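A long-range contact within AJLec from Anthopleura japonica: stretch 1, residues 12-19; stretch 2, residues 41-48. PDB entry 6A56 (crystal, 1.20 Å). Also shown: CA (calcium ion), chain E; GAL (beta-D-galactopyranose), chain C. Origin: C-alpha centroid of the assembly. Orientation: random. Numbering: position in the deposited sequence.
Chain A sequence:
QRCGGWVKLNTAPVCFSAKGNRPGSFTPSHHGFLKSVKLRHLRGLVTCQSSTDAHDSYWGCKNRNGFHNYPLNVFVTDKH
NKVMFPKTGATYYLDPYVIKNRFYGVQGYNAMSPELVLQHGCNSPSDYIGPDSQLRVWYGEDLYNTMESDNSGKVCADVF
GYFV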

ATOM      1  N   ALA A  12      16.272  12.355  15.908  1.00 19.71           N
ATOM      2  CA  ALA A  12      17.703  12.370  16.026  1.00 18.60           C
ATOM      3  C   ALA A  12      18.278  11.277  15.135  1.00 13.66           C
ATOM      4  O   ALA A  12      17.560  10.355  14.771  1.00 14.14           O
ATOM      5  CB  ALA A  12      18.067  12.098  17.467  1.00 19.84           C
ATOM      6  N   PRO A  13      19.591  11.272  14.841  1.00 15.35           N
ATOM      7  CA  PRO A  13      20.180  10.156  14.095  1.00 13.74           C
ATOM      8  C   PRO A  13      19.883   8.821  14.747  1.00 11.64           C
ATOM      9  O   PRO A  13      19.866   8.699  15.969  1.00 13.79           O
ATOM     10  CB  PRO A  13      21.677  10.454  14.124  1.00 16.06           C
ATOM     11  CG  PRO A  13      21.757  11.973  14.332  1.00 20.75           C
ATOM     12  CD  PRO A  13      20.552  12.324  15.165  1.00 19.11           C
ATOM     13  N   VAL A  14      19.718   7.811  13.910  1.00 10.19           N
ATOM     14  CA  VAL A  14      19.449   6.473  14.355  1.00 10.98           C
ATOM     15  C   VAL A  14      20.740   5.687  14.200  1.00 10.60           C
ATOM     16  O   VAL A  14      21.240   5.503  13.082  1.00 11.61           O
ATOM     17  CB  VAL A  14      18.308   5.818  13.577  1.00 11.28           C
ATOM     18  CG1 VAL A  14      18.058   4.375  14.006  1.00 11.85           C
ATOM     19  CG2 VAL A  14      17.032   6.624  13.624  1.00 10.98           C
ATOM     20  N   CYS A  15      21.286   5.216  15.320  1.00 11.38           N
ATOM     21  CA  CYS A  15      22.643   4.648  15.311  1.00 10.36           C
ATOM     22  C   CYS A  15      22.610   3.220  15.823  1.00  9.84           C
ATOM     23  O   CYS A  15      22.072   2.955  16.898  1.00 12.07           O
ATOM     24  CB  CYS A  15      23.581   5.468  16.191  1.00 11.75           C
ATOM     25  SG  CYS A  15      23.697   7.238  15.798  1.00 13.61           S
ATOM     26  N   PHE A  16      23.206   2.311  15.048  1.00 10.04           N
ATOM     27  CA  PHE A  16      23.257   0.908  15.391  1.00 10.11           C
ATOM     28  C   PHE A  16      24.704   0.424  15.468  1.00  9.43           C
ATOM     29  O   PHE A  16      25.539   0.846  14.677  1.00 10.63           O
ATOM     30  CB  PHE A  16      22.400   0.036  14.465  1.00 10.06           C
ATOM     31  CG  PHE A  16      22.823   0.006  13.017  1.00  9.54           C
ATOM     32  CD1 PHE A  16      22.362   0.981  12.177  1.00 10.47           C
ATOM     33  CD2 PHE A  16      23.713  -0.918  12.551  1.00 10.84           C
ATOM     34  CE1 PHE A  16      22.730   1.016  10.856  1.00 10.60           C
ATOM     35  CE2 PHE A  16      24.112  -0.863  11.220  1.00 11.28           C
ATOM     36  CZ  PHE A  16      23.623   0.091  10.373  1.00 11.36           C
ATOM     37  N   SER A  17      24.976  -0.465  16.406  1.00  9.82           N
ATOM     38  CA  SER A  17      26.201  -1.218  16.465  1.00  9.39           C
ATOM     39  C   SER A  17      26.001  -2.625  15.865  1.00  9.25           C
ATOM     40  O   SER A  17      24.933  -2.930  15.392  1.00  9.87           O
ATOM     41  CB  SER A  17      26.782  -1.297  17.865  1.00 12.03           C
ATOM     42  OG  SER A  17      27.058   0.008  18.345  1.00 15.54           O
ATOM     43  N   ALA A  18      27.077  -3.433  15.888  1.00  9.42           N
ATOM     44  CA  ALA A  18      27.084  -4.715  15.180  1.00  9.65           C
ATOM     45  C   ALA A  18      27.149  -5.882  16.173  1.00  9.45           C
ATOM     46  O   ALA A  18      27.236  -7.052  15.747  1.00  9.59           O
ATOM     47  CB  ALA A  18      28.205  -4.776  14.169  1.00 10.68           C
ATOM     48  N   LYS A  19      27.029  -5.609  17.486  1.00 10.54           N
ATOM     49  CA  LYS A  19      27.014  -6.623  18.501  1.00 10.05           C
ATOM     50  C   LYS A  19      26.507  -5.992  19.808  1.00 10.56           C
ATOM     51  O   LYS A  19      26.445  -4.782  19.930  1.00 11.38           O
ATOM     52  CB  LYS A  19      28.422  -7.205  18.700  1.00 10.80           C
ATOM     53  CG  LYS A  19      29.482  -6.220  19.137  1.00 12.76           C
ATOM     54  CD  LYS A  19      30.842  -6.842  19.360  1.00 14.70           C
ATOM     55  CE  LYS A  19      31.855  -5.793  19.761  1.00 19.00           C
ATOM     56  NZ  LYS A  19      33.216  -6.352  19.822  1.00 26.76           N
ATOM     57  N   HIS A  41      22.684   6.935   5.002  1.00  8.58           N
ATOM     58  CA  HIS A  41      23.887   6.922   5.804  1.00  9.90           C
ATOM     59  C   HIS A  41      24.306   8.353   6.177  1.00  9.99           C
ATOM     60  O   HIS A  41      24.389   9.220   5.322  1.00 10.85           O
ATOM     61  CB  HIS A  41      25.020   6.193   5.070  1.00  9.78           C
ATOM     62  CG  HIS A  41      26.330   6.262   5.745  1.00  9.84           C
ATOM     63  ND1 HIS A  41      26.804   5.461   6.765  1.00 11.74           N
ATOM     64  CD2 HIS A  41      27.313   7.169   5.519  1.00  9.87           C
ATOM     65  CE1 HIS A  41      28.024   5.874   7.108  1.00  8.78           C
ATOM     66  NE2 HIS A  41      28.357   6.894   6.302  1.00 13.57           N
ATOM     67  N   LEU A  42      24.626   8.534   7.455  1.00 10.67           N
ATOM     68  CA  LEU A  42      25.147   9.824   7.926  1.00 11.50           C
ATOM     69  C   LEU A  42      26.613   9.695   8.311  1.00 11.41           C
ATOM     70  O   LEU A  42      27.390  10.576   7.943  1.00 15.65           O
ATOM     71  CB  LEU A  42      24.322  10.350   9.103  1.00 14.40           C
ATOM     72  CG  LEU A  42      22.875  10.634   8.788  1.00 17.29           C
ATOM     73  CD1 LEU A  42      22.171  10.989  10.085  1.00 21.06           C
ATOM     74  CD2 LEU A  42      22.775  11.735   7.744  1.00 22.40           C
ATOM     75  N   ARG A  43      26.988   8.680   9.073  1.00 11.23           N
ATOM     76  CA  ARG A  43      28.386   8.503   9.497  1.00 10.91           C
ATOM     77  C   ARG A  43      28.582   7.066   9.995  1.00  9.90           C
ATOM     78  O   ARG A  43      27.655   6.390  10.336  1.00 10.53           O
ATOM     79  CB  ARG A  43      28.792   9.474  10.620  1.00 13.32           C
ATOM     80  CG  ARG A  43      27.952   9.338  11.876  1.00 16.56           C
ATOM     81  CD  ARG A  43      28.186  10.481  12.874  1.00 20.84           C
ATOM     82  NE  ARG A  43      27.314  10.378  14.049  1.00 22.89           N
ATOM     83  CZ  ARG A  43      26.106  10.994  14.236  1.00 27.17           C
ATOM     84  NH1 ARG A  43      25.381  11.504  13.235  1.00 20.38           N
ATOM     85  NH2 ARG A  43      25.564  10.974  15.449  1.00 26.36           N
ATOM     86  N   GLY A  44      29.839   6.621   9.919  1.00 10.11           N
ATOM     87  CA  GLY A  44      30.231   5.402  10.533  1.00 10.04           C
ATOM     88  C   GLY A  44      30.328   4.211   9.581  1.00  9.72           C
ATOM     89  O   GLY A  44      29.827   4.248   8.459  1.00 10.23           O
ATOM     90  N   LEU A  45      30.972   3.154  10.086  1.00  9.68           N
ATOM     91  CA  LEU A  45      31.095   1.908   9.388  1.00  9.98           C
ATOM     92  C   LEU A  45      30.925   0.748  10.378  1.00 10.27           C
ATOM     93  O   LEU A  45      31.327   0.887  11.545  1.00 12.19           O
ATOM     94  CB  LEU A  45      32.474   1.738   8.746  1.00 11.11           C
ATOM     95  CG  LEU A  45      32.773   2.729   7.622  1.00 11.64           C
ATOM     96  CD1 LEU A  45      34.267   2.796   7.334  1.00 14.03           C
ATOM     97  CD2 LEU A  45      32.046   2.441   6.328  1.00 12.09           C
ATOM     98  N   VAL A  46      30.314  -0.344   9.914  1.00  8.73           N
ATOM     99  CA  VAL A  46      30.254  -1.600  10.670  1.00  8.84           C
ATOM    100  C   VAL A  46      30.971  -2.708   9.899  1.00  8.88           C
ATOM    101  O   VAL A  46      31.164  -2.632   8.685  1.00  9.82           O
ATOM    102  CB  VAL A  46      28.817  -2.044  10.964  1.00 10.53           C
ATOM    103  CG1 VAL A  46      28.229  -1.182  12.086  1.00 10.66           C
ATOM    104  CG2 VAL A  46      27.967  -2.018   9.706  1.00  9.57           C
ATOM    105  N   THR A  47      31.344  -3.765  10.614  1.00  9.99           N
ATOM    106  CA  THR A  47      31.894  -4.970   9.981  1.00  9.78           C
ATOM    107  C   THR A  47      31.506  -6.200  10.777  1.00  9.41           C
ATOM    108  O   THR A  47      31.269  -6.171  11.972  1.00  9.77           O
ATOM    109  CB  THR A  47      33.433  -4.896   9.863  1.00 10.17           C
ATOM    110  OG1 THR A  47      33.862  -6.072   9.187  1.00 10.16           O
ATOM    111  CG2 THR A  47      34.139  -4.778  11.188  1.00 11.32           C
ATOM    112  N   CYS A  48      31.487  -7.326  10.052  1.00  9.86           N
ATOM    113  CA  CYS A  48      31.298  -8.616  10.600  1.00 10.74           C
ATOM    114  C   CYS A  48      32.604  -9.360  10.910  1.00 10.87           C
ATOM    115  O   CYS A  48      32.569 -10.482  11.419  1.00  9.76           O
ATOM    116  CB  CYS A  48      30.389  -9.469   9.731  1.00 10.22           C
ATOM    117  SG  CYS A  48      31.131 -10.221   8.253  1.00 10.31           S
TER
HETATM  118 CA    CA E 202      31.080 -11.733  12.815  1.00  9.79          CA
HETATM  119  C1  GAL C   2      33.125 -15.464  10.687  1.00 10.30           C
HETATM  120  C2  GAL C   2      32.537 -14.075  10.928  1.00 10.77           C
HETATM  121  C3  GAL C   2      31.129 -14.064  10.401  1.00 11.33           C
HETATM  122  C4  GAL C   2      31.097 -14.487   8.929  1.00  9.86           C
HETATM  123  C5  GAL C   2      31.901 -15.745   8.693  1.00 10.74           C
HETATM  124  C6  GAL C   2      32.026 -16.038   7.196  1.00 10.63           C
HETATM  125  O2  GAL C   2      32.392 -13.744  12.324  1.00 10.63           O
HETATM  126  O3  GAL C   2      30.593 -12.754  10.619  1.00 10.45           O
HETATM  127  O4  GAL C   2      31.647 -13.412   8.131  1.00 10.18           O
HETATM  128  O5  GAL C   2      33.208 -15.632   9.260  1.00 10.15           O
HETATM  129  O6  GAL C   2      32.561 -17.350   6.982  1.00 12.28           O

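Although the two stretches run in nearly the same direction, with end-to-end vectors 3° apart, no hydrogen bond joins them. The backbones are too widely spaced for sheet pairing: the CA atoms of Cys-15 and Gly-44 lie 9.0 Å apart, and those of Ala-18 and Val-46 6.3 Å. Side chains bridge the gap towards its two ends, and 284 Å² is buried, both sides summed.

Val-46 anchors one end. Its CG1 lies 4.2 Å from both Phe-16 CE2 and Ala-18 CB, and its CG2 4.3 Å from Phe-16 CE2, so Val-46 packs against both residues. The Phe-16 CA-to-CB bond points sideways, but with chi1 in the p well the ring comes nearer to the other stretch. Ala-18 CB also approaches the carbonyl O of Thr-47 at 4.0 Å, a van der Waals contact.

At the other end, Pro-13 CB meets Leu-42 CD1 at 4.1 Å, another apolar pairing. The chain turns a corner at Arg-43, whose side chain, p at chi1 and t at chi2 and chi3, brings its guanidinium nearer to stretch 1: NH1 lies 3.8 Å from Pro-13 CG, at the edge of the group, and NH2 is 4.2 Å from Cys-15 SG. Pro-13 and the Cys-15 sulfur, covalently bonded elsewhere in the structure, offer no charge to pair with, so these contacts are packing alone.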